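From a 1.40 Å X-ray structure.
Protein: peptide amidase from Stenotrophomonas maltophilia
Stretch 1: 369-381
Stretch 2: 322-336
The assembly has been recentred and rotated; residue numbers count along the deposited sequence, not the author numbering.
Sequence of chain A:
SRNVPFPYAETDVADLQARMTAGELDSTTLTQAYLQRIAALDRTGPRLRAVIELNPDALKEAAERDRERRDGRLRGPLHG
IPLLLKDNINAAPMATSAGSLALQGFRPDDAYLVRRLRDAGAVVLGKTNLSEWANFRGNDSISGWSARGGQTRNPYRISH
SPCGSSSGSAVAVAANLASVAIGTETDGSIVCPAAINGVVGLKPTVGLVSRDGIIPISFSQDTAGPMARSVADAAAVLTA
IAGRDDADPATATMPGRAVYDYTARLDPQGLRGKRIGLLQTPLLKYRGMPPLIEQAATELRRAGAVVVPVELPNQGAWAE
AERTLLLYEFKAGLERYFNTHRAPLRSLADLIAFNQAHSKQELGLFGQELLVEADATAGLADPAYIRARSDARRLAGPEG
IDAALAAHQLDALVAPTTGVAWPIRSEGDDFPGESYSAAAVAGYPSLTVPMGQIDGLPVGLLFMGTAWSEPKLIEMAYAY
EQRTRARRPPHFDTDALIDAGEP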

# COMPACT_ATOMS: atom_id res chain seq x y z
N GLU A 369 -21.20 -3.96 10.38
CA GLU A 369 -21.53 -5.37 10.26
C GLU A 369 -20.34 -6.33 10.34
O GLU A 369 -20.47 -7.44 10.86
CB GLU A 369 -22.29 -5.63 8.96
CG GLU A 369 -23.60 -4.85 8.86
CD GLU A 369 -23.47 -3.54 8.09
OE1 GLU A 369 -22.37 -2.96 8.05
OE2 GLU A 369 -24.49 -3.08 7.54
N LEU A 370 -19.19 -5.93 9.81
CA LEU A 370 -18.02 -6.80 9.85
C LEU A 370 -17.48 -6.91 11.28
O LEU A 370 -17.03 -7.98 11.69
CB LEU A 370 -16.94 -6.30 8.89
CG LEU A 370 -17.32 -6.41 7.41
CD1 LEU A 370 -16.22 -5.81 6.55
CD2 LEU A 370 -17.56 -7.87 7.04
N LEU A 371 -17.54 -5.81 12.03
CA LEU A 371 -17.08 -5.85 13.42
C LEU A 371 -17.99 -6.80 14.19
O LEU A 371 -17.52 -7.62 14.98
CB LEU A 371 -17.16 -4.46 14.06
CG LEU A 371 -16.37 -3.31 13.44
CD1 LEU A 371 -16.43 -2.11 14.38
CD2 LEU A 371 -14.92 -3.72 13.22
N VAL A 372 -19.29 -6.67 13.96
CA VAL A 372 -20.28 -7.50 14.64
C VAL A 372 -20.09 -8.98 14.30
O VAL A 372 -20.12 -9.83 15.18
CB VAL A 372 -21.71 -7.05 14.26
CG1 VAL A 372 -22.74 -8.04 14.81
CG2 VAL A 372 -21.97 -5.66 14.83
N GLU A 373 -19.90 -9.29 13.02
CA GLU A 373 -19.71 -10.68 12.64
C GLU A 373 -18.41 -11.24 13.20
O GLU A 373 -18.36 -12.37 13.67
CB GLU A 373 -19.74 -10.84 11.11
CG GLU A 373 -19.49 -12.27 10.66
CD GLU A 373 -20.00 -12.56 9.26
OE1 GLU A 373 -19.92 -11.66 8.40
OE2 GLU A 373 -20.48 -13.69 9.03
N ALA A 374 -17.34 -10.44 13.16
CA ALA A 374 -16.05 -10.88 13.67
C ALA A 374 -16.10 -11.16 15.17
O ALA A 374 -15.50 -12.11 15.66
CB ALA A 374 -14.98 -9.84 13.36
N ASP A 375 -16.83 -10.33 15.91
CA ASP A 375 -16.91 -10.51 17.36
C ASP A 375 -17.57 -11.82 17.76
O ASP A 375 -17.31 -12.34 18.85
CB ASP A 375 -17.66 -9.34 18.00
CG ASP A 375 -17.49 -9.29 19.50
OD1 ASP A 375 -16.32 -9.34 19.95
OD2 ASP A 375 -18.50 -9.21 20.22
N ALA A 376 -18.40 -12.37 16.88
CA ALA A 376 -19.11 -13.61 17.17
C ALA A 376 -18.32 -14.87 16.81
O ALA A 376 -18.81 -15.98 17.01
CB ALA A 376 -20.45 -13.62 16.45
N THR A 377 -17.12 -14.72 16.26
CA THR A 377 -16.32 -15.89 15.91
C THR A 377 -15.80 -16.56 17.18
O THR A 377 -15.45 -15.89 18.15
CB THR A 377 -15.14 -15.52 14.98
OG1 THR A 377 -14.30 -14.54 15.60
CG2 THR A 377 -15.66 -14.98 13.66
N ALA A 378 -15.75 -17.89 17.16
CA ALA A 378 -15.31 -18.67 18.31
C ALA A 378 -13.86 -18.46 18.70
O ALA A 378 -13.56 -18.11 19.84
CB ALA A 378 -15.57 -20.15 18.05
N GLY A 379 -12.96 -18.67 17.75
CA GLY A 379 -11.54 -18.51 18.03
C GLY A 379 -10.70 -19.23 17.00
O GLY A 379 -11.23 -19.94 16.14
N LEU A 380 -9.39 -19.07 17.09
CA LEU A 380 -8.47 -19.68 16.13
C LEU A 380 -8.34 -21.20 16.21
O LEU A 380 -7.69 -21.81 15.36
CB LEU A 380 -7.09 -19.03 16.26
CG LEU A 380 -7.09 -17.50 16.10
CD1 LEU A 380 -5.68 -16.97 16.22
CD2 LEU A 380 -7.69 -17.13 14.75
N ALA A 381 -8.97 -21.82 17.21
CA ALA A 381 -8.91 -23.27 17.35
C ALA A 381 -10.08 -23.94 16.64
O ALA A 381 -10.14 -25.17 16.54
CB ALA A 381 -8.90 -23.65 18.83
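Stretch 2 322-336: ERTLLLYEFKAGLER

Stretch 2 is helical throughout, from Glu322 to Arg336, with i to i+4 backbone hydrogen bonds along its length, and it runs on beyond both ends of the stretch. Stretch 1 opens as a helix from Glu369 and continues as loop or turn from Ala376 to Ala381. Stretch 2 crosses this shorter helix almost at right angles: the signed crossing angle is -81°, and the axes approach to 8.5 Å. The backbones come nearest where Ala374 CA lies 4.6 Å from Leu327 CA. Together the two stretches bury 770 Å².

Along stretch 1, the first contact is made by Leu370, whose O lies 3.9 Å from Leu327 CD2. Leu371, in an m,t rotamer, points its CA-to-CB bond sideways, yet its end reaches the aromatic ring of Phe330: Leu371 CD2 lies 3.5 Å from Phe330 CE2. Val372 points away and makes no contact.

Glu373 points toward stretch 2 and forms a two-pronged salt bridge with Arg323. Arg323 NH1 donates to Glu373 OE2 at 3.1 Å with an angle of 162°; the bond from Arg323 NH2 to Glu373 OE1, although shorter at 2.6 Å, is weak because its angle is only 120°. Ala374 fills the crossing point: its CB is 3.5 Å from Leu327 O, 4.0 Å from Leu327 CD2, and 3.7 Å from Phe330 CD2, at the ring edge.

At Asp375 a second polar contact forms, this time to Lys331. The extended, all-t side chain of Lys331 brings NZ to 2.8 Å from Asp375 O, a hydrogen bond, while the salt bridge from Lys331 NZ to Asp375 OD1 is long at 3.9 Å. Asp375 OD1 also lies 4.4 Å from the like-charged Glu335 OE2; water 4 donates to both oxygens, bridging them.

Beyond Ala376, Thr377 turns back toward the helix. Its OG1 donates to Ala374 O at 2.7 Å and accepts from water 1, which also donates to Tyr328 O. Thr377 CB sits 3.7 Å from the centroid of the Tyr328 ring and 6° off its normal, a CH-pi contact over the face.

Ala378 is linked through water: its N donates to water 2, which also bonds Tyr328 OH, and its O accepts from water 3, itself an acceptor from Lys331 NZ. Gly379 O approaches the Tyr328 ring edge, 3.1 Å from Tyr328 CD2. The phi/psi of Gly379, 161/175, would jam a CB against the preceding carbonyl and so call for glycine. Leu380 closes the contact, with Leu380 CD2 4.2 Å from Tyr328 CB and Leu380 CD1 3.9 Å from Ala332 CB.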

# COMPACT_ATOMS: atom_id res chain seq x y z
N GLU A 322 -11.62 -17.03 2.42
CA GLU A 322 -10.96 -15.79 2.80
C GLU A 322 -11.84 -14.98 3.74
O GLU A 322 -11.36 -14.46 4.75
CB GLU A 322 -10.63 -14.95 1.55
CG GLU A 322 -10.01 -13.60 1.89
CD GLU A 322 -9.78 -12.73 0.68
OE1 GLU A 322 -10.34 -13.02 -0.40
OE2 GLU A 322 -9.03 -11.74 0.81
N ARG A 323 -13.12 -14.87 3.43
CA ARG A 323 -14.05 -14.13 4.26
C ARG A 323 -14.00 -14.69 5.68
O ARG A 323 -13.91 -13.95 6.65
CB ARG A 323 -15.47 -14.27 3.69
CG ARG A 323 -16.57 -13.53 4.46
CD ARG A 323 -17.90 -13.71 3.75
NE ARG A 323 -18.96 -12.87 4.30
CZ ARG A 323 -19.50 -13.02 5.51
NH1 ARG A 323 -19.08 -13.99 6.31
NH2 ARG A 323 -20.46 -12.21 5.91
N THR A 324 -14.03 -16.01 5.78
CA THR A 324 -13.99 -16.68 7.07
C THR A 324 -12.70 -16.42 7.84
O THR A 324 -12.74 -16.02 9.01
CB THR A 324 -14.15 -18.20 6.89
OG1 THR A 324 -15.45 -18.48 6.35
CG2 THR A 324 -14.00 -18.92 8.23
N LEU A 325 -11.55 -16.61 7.20
CA LEU A 325 -10.29 -16.41 7.91
C LEU A 325 -10.10 -14.97 8.36
O LEU A 325 -9.55 -14.72 9.44
CB LEU A 325 -9.11 -16.90 7.06
CG LEU A 325 -8.59 -16.07 5.89
CD1 LEU A 325 -7.57 -15.05 6.38
CD2 LEU A 325 -7.94 -17.00 4.87
N LEU A 326 -10.55 -14.01 7.56
CA LEU A 326 -10.41 -12.60 7.93
C LEU A 326 -11.21 -12.26 9.19
O LEU A 326 -10.73 -11.53 10.05
CB LEU A 326 -10.85 -11.69 6.78
CG LEU A 326 -9.99 -11.73 5.51
CD1 LEU A 326 -10.55 -10.75 4.49
CD2 LEU A 326 -8.55 -11.38 5.84
N LEU A 327 -12.43 -12.78 9.29
CA LEU A 327 -13.27 -12.51 10.45
C LEU A 327 -12.62 -13.04 11.73
O LEU A 327 -12.53 -12.33 12.73
CB LEU A 327 -14.65 -13.14 10.27
CG LEU A 327 -15.55 -12.50 9.20
CD1 LEU A 327 -16.74 -13.40 8.92
CD2 LEU A 327 -16.01 -11.13 9.68
N TYR A 328 -12.15 -14.29 11.68
CA TYR A 328 -11.51 -14.88 12.85
C TYR A 328 -10.21 -14.19 13.23
O TYR A 328 -9.98 -13.88 14.40
CB TYR A 328 -11.21 -16.37 12.60
CG TYR A 328 -12.39 -17.29 12.78
CD1 TYR A 328 -13.40 -17.37 11.82
CD2 TYR A 328 -12.49 -18.11 13.91
CE1 TYR A 328 -14.48 -18.25 11.97
CE2 TYR A 328 -13.56 -18.99 14.07
CZ TYR A 328 -14.55 -19.05 13.10
OH TYR A 328 -15.60 -19.92 13.25
N GLU A 329 -9.37 -13.93 12.24
CA GLU A 329 -8.09 -13.30 12.51
C GLU A 329 -8.23 -11.84 12.94
O GLU A 329 -7.41 -11.35 13.71
CB GLU A 329 -7.17 -13.44 11.30
CG GLU A 329 -6.81 -14.90 11.02
CD GLU A 329 -5.80 -15.08 9.91
OE1 GLU A 329 -5.25 -14.07 9.41
OE2 GLU A 329 -5.55 -16.25 9.53
N PHE A 330 -9.26 -11.16 12.45
CA PHE A 330 -9.46 -9.77 12.83
C PHE A 330 -9.76 -9.65 14.32
O PHE A 330 -9.18 -8.83 15.02
CB PHE A 330 -10.61 -9.15 12.02
CG PHE A 330 -10.95 -7.74 12.43
CD1 PHE A 330 -10.06 -6.69 12.20
CD2 PHE A 330 -12.16 -7.46 13.05
CE1 PHE A 330 -10.37 -5.39 12.60
CE2 PHE A 330 -12.48 -6.16 13.45
CZ PHE A 330 -11.59 -5.12 13.23
N LYS A 331 -10.68 -10.48 14.83
CA LYS A 331 -10.99 -10.41 16.25
C LYS A 331 -9.76 -10.75 17.08
O LYS A 331 -9.39 -10.01 18.00
CB LYS A 331 -12.12 -11.36 16.62
CG LYS A 331 -12.48 -11.27 18.10
CD LYS A 331 -13.58 -12.24 18.50
CE LYS A 331 -13.94 -12.07 19.96
NZ LYS A 331 -15.05 -12.97 20.36
N ALA A 332 -9.11 -11.86 16.77
CA ALA A 332 -7.93 -12.29 17.51
C ALA A 332 -6.81 -11.26 17.44
O ALA A 332 -6.24 -10.88 18.47
CB ALA A 332 -7.45 -13.63 16.98
N GLY A 333 -6.50 -10.80 16.23
CA GLY A 333 -5.43 -9.84 16.05
C GLY A 333 -5.69 -8.47 16.65
O GLY A 333 -4.81 -7.89 17.29
N LEU A 334 -6.90 -7.95 16.46
CA LEU A 334 -7.22 -6.63 17.00
C LEU A 334 -7.16 -6.62 18.52
O LEU A 334 -6.62 -5.70 19.12
CB LEU A 334 -8.61 -6.18 16.53
CG LEU A 334 -8.98 -4.76 16.98
CD1 LEU A 334 -8.05 -3.76 16.31
CD2 LEU A 334 -10.43 -4.47 16.62
N GLU A 335 -7.72 -7.65 19.15
CA GLU A 335 -7.70 -7.70 20.60
C GLU A 335 -6.27 -7.87 21.12
O GLU A 335 -5.91 -7.30 22.14
CB GLU A 335 -8.65 -8.79 21.11
CG GLU A 335 -10.08 -8.60 20.59
CD GLU A 335 -11.13 -9.34 21.39
OE1 GLU A 335 -10.88 -10.49 21.80
OE2 GLU A 335 -12.23 -8.77 21.58
N ARG A 336 -5.45 -8.63 20.40
CA ARG A 336 -4.06 -8.80 20.82
C ARG A 336 -3.35 -7.45 20.71
O ARG A 336 -2.59 -7.06 21.59
CB ARG A 336 -3.34 -9.83 19.94
CG ARG A 336 -1.86 -10.02 20.28
CD ARG A 336 -1.26 -11.24 19.58
NE ARG A 336 -1.17 -11.07 18.13
CZ ARG A 336 -0.27 -10.31 17.52
NH1 ARG A 336 0.63 -9.65 18.22
NH2 ARG A 336 -0.27 -10.22 16.19
O HOH W 1 -11.60 -15.01 16.45
O HOH W 2 -16.89 -19.35 15.38
O HOH W 3 -13.02 -15.31 20.32
O HOH W 4 -14.98 -8.70 22.08